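Putative thioesterase (Novosphingobium aromaticivorans, PDB 3CJY) probably hydrolyses acyl-CoA thioesters and binds a calcium ion. Local coordinates at residues A[6-17]-A[42-51]; A[84-92]-A[103-111]. All coordinates share one frame; numbering follows the deposited sequence.

Interaction 1: A[6-17]-A[42-51]; sequences FPALVRQDDARY and ALALDVAAET. With CA (calcium ion), chain B.
The calcium site and one flank of the central hot-dog helix, 37-52, are joined here by the N-terminal run 6-17, from Phe-6 beside Leu-43 to the ion bound by Asp-14 and Thr-51. The apolar end is built on methyl groups set over rings. Leu-43 CD2 sits over the centre of the Phe-6 ring, a CH-pi contact at 3.7 Å from the centroid, while Ala-42 CB meets the ring's edge in its plane. Helix 178-185 touches both Phe-6 and Ala-42 as well, through Ala-179. Leu-9, its CG anti to the backbone N (chi1 -172°), brings CD2 to the helix, where it packs on Val-47 CG1 at 3.9 Å. That same valine methyl lies over one face of the Tyr-17 ring, offset toward the rim.

Beyond the ring the contact turns polar. Glu-50 OE1 is gripped twice: Arg-11 NE reaches its syn lone pair at 2.7 Å, as part of a salt bridge, and Tyr-17 OH donates to its anti lone pair at 2.9 Å. The tyrosine ring and the carboxylate stand nearly perpendicular, 89° apart. Arg-11 also serves the metal site, since NH2 makes a salt bridge with Asp-14 OD1 at 2.7 Å; the oxygen lies close to the guanidinium plane and is met on its anti side, out of the plane of its own carboxylate. The positive charge of Arg-11 probably offsets part of the negative charge of the two carboxylates it joins and helps orient the calcium ligand. Thr-51 OG1 hydrogen-bonds back to Val-47 O, one helical turn earlier, while the Thr-51 carbonyl oxygen binds the ion. Calcium is held by both carboxylate oxygens of Asp-14, by a water, and by Thr-51 O at 2.3 Å.

Interaction 2: A[84-92]-A[103-111]; sequences RTLAQARVA and SGISLGMRE
Ala-87 and Leu-107 begin a ladder of backbone hydrogen bonds that runs through Ala-89 and Ile-105 to Val-91 and Ser-103, the three hydrogen-bonded pairs of this antiparallel contact. The bonds between Ala-89 and Ile-105 are 2.9 Å in both directions, from each N to the other's O. At Val-91 the ladder slackens: Ser-103 N gives only a weak bond to Val-91 O, but Ser-103 OG also donates to Val-91 O, at 3.0 Å and on a lone pair in the carbonyl plane. This hydroxyl stands between its own backbone N and carbonyl carbon (chi1 63°), which brings it to the neighbouring strand. An alanine here would remove that donor and is likely to leave Val-91 O dependent on the weak backbone bond in this pairing.

Apolar contacts gather on the face turned to helix 37-52, where the Val-91 and Ile-105 side chains cross obliquely, CG2 of the valine 3.9 Å from CD1 of the isoleucine, and Leu-107 CD1 approaches Ala-89 CB.

Polar groups occupy the face of Gln-88 and Ser-106. Gln-88 NE2 makes a weak hydrogen bond to Ser-106 OG at 3.5 Å; its stronger partners are Gln-81, through OE1, and Phe-63 O of the second subunit, while Ser-106 OG also meets Gln-58. This polar face meets the second subunit, whereas an antiparallel hairpin whose apolar face packs on the central helix is characteristic of the hot-dog fold.

How the interactions relate
As a worked example of a helix wrapped by its sheet, the chain can be followed from its start. The N-terminal run 6-17 is joined to helix 37-52 by interaction 1, closing a loop of 24 residues that contains strands 26-27 and 34-35. Interaction 2 opens later, in series rather than nested, and closes the tight hairpin of strands 87-95 and 98-107. The two meet at the helix: Ile-105 CD1 packs on Ala-48 CB, and Leu-107 CD2 reaches Ala-49 CA at 3.5 Å. Strand 72-79 pairs with both 16-20 and 87-95, so the two contacts are also linked through the sheet around that one helix.

Interaction 1: A[6-17]-A[42-51]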
loop_
_atom_site.group_PDB
_atom_site.type_symbol
_atom_site.label_atom_id
_atom_site.label_comp_id
_atom_site.label_asym_id
_atom_site.label_seq_id
_atom_site.Cartn_x
_atom_site.Cartn_y
_atom_site.Cartn_z
ATOM N N PHE A 6 15.343 14.826 -10.956
ATOM C CA PHE A 6 14.508 15.740 -11.736
ATOM C C PHE A 6 15.171 17.110 -11.855
ATOM O O PHE A 6 14.941 17.985 -11.011
ATOM C CB PHE A 6 13.138 15.921 -11.065
ATOM C CG PHE A 6 12.318 14.665 -11.014
ATOM C CD1 PHE A 6 11.508 14.311 -12.065
ATOM C CD2 PHE A 6 12.349 13.845 -9.900
ATOM C CE1 PHE A 6 10.769 13.163 -12.042
ATOM C CE2 PHE A 6 11.592 12.687 -9.869
ATOM C CZ PHE A 6 10.797 12.354 -10.942
ATOM N N PRO A 7 16.002 17.300 -12.900
ATOM C CA PRO A 7 16.712 18.558 -13.171
ATOM C C PRO A 7 15.797 19.786 -13.227
ATOM O O PRO A 7 16.175 20.875 -12.781
ATOM C CB PRO A 7 17.324 18.317 -14.551
ATOM C CG PRO A 7 17.487 16.855 -14.663
ATOM C CD PRO A 7 16.372 16.235 -13.848
ATOM N N ALA A 8 14.601 19.591 -13.772
ATOM C CA ALA A 8 13.620 20.687 -13.952
ATOM C C ALA A 8 12.906 21.065 -12.640
ATOM O O ALA A 8 12.177 22.047 -12.575
ATOM C CB ALA A 8 12.608 20.311 -15.027
ATOM N N LEU A 9 13.154 20.294 -11.595
ATOM C CA LEU A 9 12.534 20.546 -10.287
ATOM C C LEU A 9 13.224 21.721 -9.620
ATOM O O LEU A 9 14.444 21.748 -9.500
ATOM C CB LEU A 9 12.606 19.293 -9.393
ATOM C CG LEU A 9 11.856 19.287 -8.055
ATOM C CD1 LEU A 9 10.374 19.610 -8.191
ATOM C CD2 LEU A 9 12.038 17.917 -7.389
ATOM N N VAL A 10 12.445 22.706 -9.203
ATOM C CA VAL A 10 13.003 23.882 -8.533
ATOM C C VAL A 10 12.540 23.958 -7.095
ATOM O O VAL A 10 11.384 23.792 -6.792
ATOM C CB VAL A 10 12.642 25.193 -9.247
ATOM C CG1 VAL A 10 13.200 26.401 -8.481
ATOM C CG2 VAL A 10 13.195 25.210 -10.660
ATOM N N ARG A 11 13.488 24.189 -6.210
ATOM C CA ARG A 11 13.205 24.329 -4.788
ATOM C C ARG A 11 13.082 25.797 -4.422
ATOM O O ARG A 11 13.969 26.599 -4.718
ATOM C CB ARG A 11 14.344 23.693 -4.010
ATOM C CG ARG A 11 14.192 23.617 -2.518
ATOM C CD ARG A 11 15.517 23.078 -1.985
ATOM N NE ARG A 11 15.371 22.216 -0.823
ATOM C CZ ARG A 11 15.344 22.638 0.436
ATOM N NH1 ARG A 11 15.442 23.929 0.706
ATOM N NH2 ARG A 11 15.207 21.754 1.417
ATOM N N GLN A 12 11.971 26.166 -3.803
ATOM C CA GLN A 12 11.792 27.549 -3.386
ATOM C C GLN A 12 12.372 27.642 -1.978
ATOM O O GLN A 12 13.015 28.628 -1.605
ATOM C CB GLN A 12 10.329 27.965 -3.408
ATOM C CG GLN A 12 9.483 27.333 -4.533
ATOM C CD GLN A 12 9.957 27.631 -5.936
ATOM O OE1 GLN A 12 11.160 27.742 -6.202
ATOM N NE2 GLN A 12 9.008 27.736 -6.856
ATOM N N ASP A 13 12.158 26.583 -1.211
ATOM C CA ASP A 13 12.690 26.473 0.151
ATOM C C ASP A 13 12.571 25.062 0.684
ATOM O O ASP A 13 12.171 24.145 -0.039
ATOM C CB ASP A 13 11.989 27.446 1.114
ATOM C CG ASP A 13 10.481 27.450 0.955
ATOM O OD1 ASP A 13 9.831 26.436 1.303
ATOM O OD2 ASP A 13 9.949 28.488 0.499
ATOM N N ASP A 14 12.952 24.883 1.946
ATOM C CA ASP A 14 12.740 23.586 2.581
ATOM C C ASP A 14 11.204 23.670 2.388
ATOM O O ASP A 14 10.647 24.767 2.293
ATOM C CB ASP A 14 13.144 23.634 4.073
ATOM C CG ASP A 14 13.759 22.323 4.602
ATOM O OD1 ASP A 14 14.809 21.853 4.081
ATOM O OD2 ASP A 14 13.266 21.811 5.638
ATOM N N ALA A 15 10.497 22.579 2.258
ATOM C CA ALA A 15 9.040 22.693 2.169
ATOM C C ALA A 15 8.396 23.076 0.828
ATOM O O ALA A 15 7.324 22.581 0.577
ATOM C CB ALA A 15 8.490 23.602 3.272
ATOM N N ARG A 16 8.966 23.937 -0.019
ATOM C CA ARG A 16 8.246 24.277 -1.273
ATOM C C ARG A 16 9.053 24.132 -2.545
ATOM O O ARG A 16 10.124 24.716 -2.696
ATOM C CB ARG A 16 7.630 25.660 -1.198
ATOM C CG ARG A 16 6.601 25.794 -0.097
ATOM N N TYR A 17 8.485 23.360 -3.468
ATOM C CA TYR A 17 9.116 23.036 -4.755
ATOM C C TYR A 17 8.149 23.168 -5.920
ATOM O O TYR A 17 6.955 23.106 -5.753
ATOM C CB TYR A 17 9.614 21.600 -4.746
ATOM C CG TYR A 17 10.557 21.236 -3.634
ATOM C CD1 TYR A 17 10.094 21.069 -2.351
ATOM C CD2 TYR A 17 11.886 20.963 -3.893
ATOM C CE1 TYR A 17 10.931 20.672 -1.333
ATOM C CE2 TYR A 17 12.758 20.575 -2.858
ATOM C CZ TYR A 17 12.265 20.427 -1.590
ATOM O OH TYR A 17 13.084 20.062 -0.561
ATOM N N ALA A 42 7.289 9.677 -7.592
ATOM C CA ALA A 42 8.732 9.949 -7.611
ATOM C C ALA A 42 9.060 11.329 -7.070
ATOM O O ALA A 42 9.974 11.513 -6.273
ATOM C CB ALA A 42 9.289 9.787 -9.014
ATOM N N LEU A 43 8.293 12.321 -7.527
ATOM C CA LEU A 43 8.480 13.724 -7.152
ATOM C C LEU A 43 8.163 13.932 -5.690
ATOM O O LEU A 43 8.857 14.639 -4.975
ATOM C CB LEU A 43 7.625 14.625 -8.057
ATOM C CG LEU A 43 8.142 14.899 -9.477
ATOM C CD1 LEU A 43 7.046 15.294 -10.484
ATOM C CD2 LEU A 43 9.254 15.966 -9.438
ATOM N N ALA A 44 7.111 13.281 -5.240
ATOM C CA ALA A 44 6.713 13.425 -3.829
ATOM C C ALA A 44 7.824 12.854 -2.939
ATOM O O ALA A 44 8.238 13.458 -1.908
ATOM C CB ALA A 44 5.374 12.731 -3.596
ATOM N N LEU A 45 8.345 11.694 -3.334
ATOM C CA LEU A 45 9.389 11.071 -2.554
ATOM C C LEU A 45 10.694 11.832 -2.602
ATOM O O LEU A 45 11.441 11.869 -1.626
ATOM C CB LEU A 45 9.636 9.653 -3.019
ATOM C CG LEU A 45 8.484 8.645 -2.961
ATOM C CD1 LEU A 45 8.968 7.321 -3.579
ATOM C CD2 LEU A 45 8.004 8.471 -1.527
ATOM N N ASP A 46 10.937 12.473 -3.738
ATOM C CA ASP A 46 12.161 13.229 -3.965
ATOM C C ASP A 46 12.188 14.452 -3.032
ATOM O O ASP A 46 13.127 14.636 -2.269
ATOM C CB ASP A 46 12.278 13.656 -5.442
ATOM C CG ASP A 46 13.650 14.221 -5.784
ATOM O OD1 ASP A 46 14.611 13.432 -5.884
ATOM O OD2 ASP A 46 13.773 15.440 -5.966
ATOM N N VAL A 47 11.099 15.208 -3.040
ATOM C CA VAL A 47 11.002 16.455 -2.248
ATOM C C VAL A 47 11.017 16.150 -0.740
ATOM O O VAL A 47 11.577 16.908 0.058
ATOM C CB VAL A 47 9.800 17.365 -2.682
ATOM C CG1 VAL A 47 9.994 17.763 -4.125
ATOM C CG2 VAL A 47 8.400 16.725 -2.457
ATOM N N ALA A 48 10.418 15.031 -0.365
ATOM C CA ALA A 48 10.387 14.586 1.044
ATOM C C ALA A 48 11.808 14.258 1.498
ATOM O O ALA A 48 12.265 14.742 2.535
ATOM C CB ALA A 48 9.463 13.358 1.242
ATOM N N ALA A 49 12.523 13.473 0.708
ATOM C CA ALA A 49 13.901 13.086 1.074
ATOM C C ALA A 49 14.817 14.314 1.108
ATOM O O ALA A 49 15.670 14.468 1.993
ATOM C CB ALA A 49 14.426 12.041 0.109
ATOM N N GLU A 50 14.577 15.225 0.182
ATOM C CA GLU A 50 15.419 16.431 0.045
ATOM C C GLU A 50 15.151 17.377 1.225
ATOM O O GLU A 50 16.052 18.028 1.768
ATOM C CB GLU A 50 15.120 17.084 -1.321
ATOM C CG GLU A 50 16.343 17.528 -2.130
ATOM C CD GLU A 50 16.742 18.924 -1.851
ATOM O OE1 GLU A 50 15.868 19.664 -1.341
ATOM O OE2 GLU A 50 17.907 19.288 -2.144
ATOM N N THR A 51 13.901 17.447 1.641
ATOM C CA THR A 51 13.530 18.315 2.763
ATOM C C THR A 51 13.980 17.707 4.074
ATOM O O THR A 51 14.543 18.393 4.901
ATOM C CB THR A 51 12.024 18.522 2.818
ATOM O OG1 THR A 51 11.629 19.227 1.647
ATOM C CG2 THR A 51 11.613 19.298 4.063
HETATM CA CA CA B . 15.346 20.380 5.822
HETATM O O HOH W 1 15.760 15.773 -8.155
HETATM O O HOH W 2 13.827 20.067 7.517
#

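Interaction 2: A[84-92]-A[103-111]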
loop_
_atom_site.group_PDB
_atom_site.type_symbol
_atom_site.label_atom_id
_atom_site.label_comp_id
_atom_site.label_asym_id
_atom_site.label_seq_id
_atom_site.Cartn_x
_atom_site.Cartn_y
_atom_site.Cartn_z
ATOM N N ARG A 84 15.801 10.620 15.726
ATOM C CA ARG A 84 16.972 9.841 15.433
ATOM C C ARG A 84 16.699 8.584 14.616
ATOM O O ARG A 84 17.559 8.163 13.840
ATOM N N THR A 85 15.525 7.980 14.730
ATOM C CA THR A 85 15.353 6.710 14.039
ATOM C C THR A 85 14.455 6.798 12.808
ATOM O O THR A 85 14.597 6.006 11.869
ATOM C CB THR A 85 14.761 5.643 14.976
ATOM O OG1 THR A 85 13.342 5.705 14.951
ATOM C CG2 THR A 85 15.238 5.825 16.403
ATOM N N LEU A 86 13.573 7.795 12.814
ATOM C CA LEU A 86 12.519 7.925 11.802
ATOM C C LEU A 86 12.011 9.347 11.584
ATOM O O LEU A 86 12.004 10.189 12.481
ATOM C CB LEU A 86 11.367 6.997 12.286
ATOM C CG LEU A 86 9.981 6.732 11.693
ATOM C CD1 LEU A 86 8.958 7.692 12.229
ATOM C CD2 LEU A 86 9.977 6.684 10.177
ATOM N N ALA A 87 11.633 9.621 10.344
ATOM C CA ALA A 87 10.985 10.863 10.011
ATOM C C ALA A 87 9.732 10.554 9.204
ATOM O O ALA A 87 9.639 9.526 8.500
ATOM C CB ALA A 87 11.923 11.794 9.246
ATOM N N GLN A 88 8.754 11.421 9.381
ATOM C CA GLN A 88 7.514 11.346 8.620
ATOM C C GLN A 88 7.130 12.679 8.071
ATOM O O GLN A 88 7.306 13.717 8.717
ATOM C CB GLN A 88 6.415 10.778 9.451
ATOM C CG GLN A 88 6.763 9.351 9.776
ATOM C CD GLN A 88 5.659 8.694 10.446
ATOM O OE1 GLN A 88 5.065 9.329 11.301
ATOM N NE2 GLN A 88 5.328 7.424 10.075
ATOM N N ALA A 89 6.635 12.644 6.844
ATOM C CA ALA A 89 6.245 13.867 6.146
ATOM C C ALA A 89 4.985 13.631 5.351
ATOM O O ALA A 89 4.593 12.492 5.123
ATOM C CB ALA A 89 7.327 14.262 5.176
ATOM N N ARG A 90 4.342 14.740 5.021
ATOM C CA ARG A 90 3.236 14.774 4.084
ATOM C C ARG A 90 3.603 15.732 2.945
ATOM O O ARG A 90 4.199 16.780 3.182
ATOM C CB ARG A 90 1.982 15.275 4.758
ATOM C CG ARG A 90 1.443 14.310 5.747
ATOM C CD ARG A 90 -0.020 14.620 6.035
ATOM N NE ARG A 90 -0.141 15.879 6.729
ATOM C CZ ARG A 90 -1.144 16.141 7.562
ATOM N NH1 ARG A 90 -2.073 15.214 7.793
ATOM N NH2 ARG A 90 -1.193 17.309 8.190
ATOM N N VAL A 91 3.217 15.371 1.738
ATOM C CA VAL A 91 3.466 16.154 0.548
ATOM C C VAL A 91 2.194 16.350 -0.234
ATOM O O VAL A 91 1.557 15.414 -0.633
ATOM C CB VAL A 91 4.508 15.523 -0.402
ATOM C CG1 VAL A 91 4.741 16.453 -1.616
ATOM C CG2 VAL A 91 5.843 15.215 0.337
ATOM N N ALA A 92 1.870 17.613 -0.458
ATOM C CA ALA A 92 0.708 17.981 -1.233
ATOM C C ALA A 92 1.163 18.509 -2.584
ATOM O O ALA A 92 2.072 19.370 -2.681
ATOM C CB ALA A 92 -0.119 19.076 -0.512
ATOM N N SER A 103 0.004 12.969 0.021
ATOM C CA SER A 103 0.771 11.774 0.361
ATOM C C SER A 103 1.335 11.786 1.758
ATOM O O SER A 103 1.501 12.822 2.378
ATOM C CB SER A 103 1.924 11.615 -0.615
ATOM O OG SER A 103 2.770 12.711 -0.474
ATOM N N GLY A 104 1.643 10.583 2.201
ATOM C CA GLY A 104 2.294 10.322 3.489
ATOM C C GLY A 104 3.509 9.461 3.224
ATOM O O GLY A 104 3.436 8.459 2.529
ATOM N N ILE A 105 4.631 9.890 3.742
ATOM C CA ILE A 105 5.933 9.285 3.502
ATOM C C ILE A 105 6.742 9.118 4.794
ATOM O O ILE A 105 6.757 10.010 5.661
ATOM C CB ILE A 105 6.747 10.205 2.535
ATOM C CG1 ILE A 105 5.975 10.422 1.218
ATOM C CG2 ILE A 105 8.153 9.625 2.256
ATOM C CD1 ILE A 105 6.566 11.418 0.298
ATOM N N SER A 106 7.344 7.941 4.937
ATOM C CA SER A 106 8.230 7.626 6.059
ATOM C C SER A 106 9.643 7.586 5.514
ATOM O O SER A 106 9.879 7.056 4.438
ATOM C CB SER A 106 7.946 6.248 6.670
ATOM O OG SER A 106 6.621 6.181 7.101
ATOM N N LEU A 107 10.553 8.153 6.299
ATOM C CA LEU A 107 11.965 8.271 5.933
ATOM C C LEU A 107 12.841 7.823 7.076
ATOM O O LEU A 107 12.488 7.976 8.223
ATOM C CB LEU A 107 12.308 9.706 5.525
ATOM C CG LEU A 107 11.383 10.300 4.459
ATOM C CD1 LEU A 107 10.295 11.164 5.131
ATOM C CD2 LEU A 107 12.162 11.126 3.443
ATOM N N GLY A 108 13.966 7.231 6.729
ATOM C CA GLY A 108 14.908 6.790 7.743
ATOM C C GLY A 108 15.902 5.807 7.203
ATOM O O GLY A 108 15.743 5.230 6.117
HETATM N N MSE A 109 16.927 5.603 8.003
HETATM C CA MSE A 109 17.971 4.691 7.643
HETATM C C MSE A 109 18.783 4.513 8.912
HETATM O O MSE A 109 19.404 5.453 9.405
HETATM C CB MSE A 109 18.794 5.270 6.486
HETATM C CG MSE A 109 19.720 4.233 5.869
HETATM SE SE MSE A 109 21.064 4.927 4.589
HETATM C CE MSE A 109 21.730 6.413 5.701
ATOM N N ARG A 110 18.697 3.323 9.478
ATOM C CA ARG A 110 19.337 3.012 10.753
ATOM C C ARG A 110 20.593 2.159 10.611
ATOM O O ARG A 110 20.656 1.256 9.801
ATOM C CB ARG A 110 18.317 2.337 11.624
ATOM C CG ARG A 110 17.094 3.193 11.768
ATOM C CD ARG A 110 15.985 2.380 12.306
ATOM N NE ARG A 110 16.176 2.028 13.698
ATOM C CZ ARG A 110 15.564 1.015 14.295
ATOM N NH1 ARG A 110 14.793 0.218 13.588
ATOM N NH2 ARG A 110 15.757 0.769 15.594
ATOM N N GLU A 111 21.615 2.488 11.385
ATOM C CA GLU A 111 22.853 1.730 11.343
ATOM C C GLU A 111 22.724 0.510 12.227
ATOM O O GLU A 111 21.932 0.457 13.164
ATOM C CB GLU A 111 24.039 2.594 11.829
HETATM O O HOH W 3 16.761 6.622 10.500
#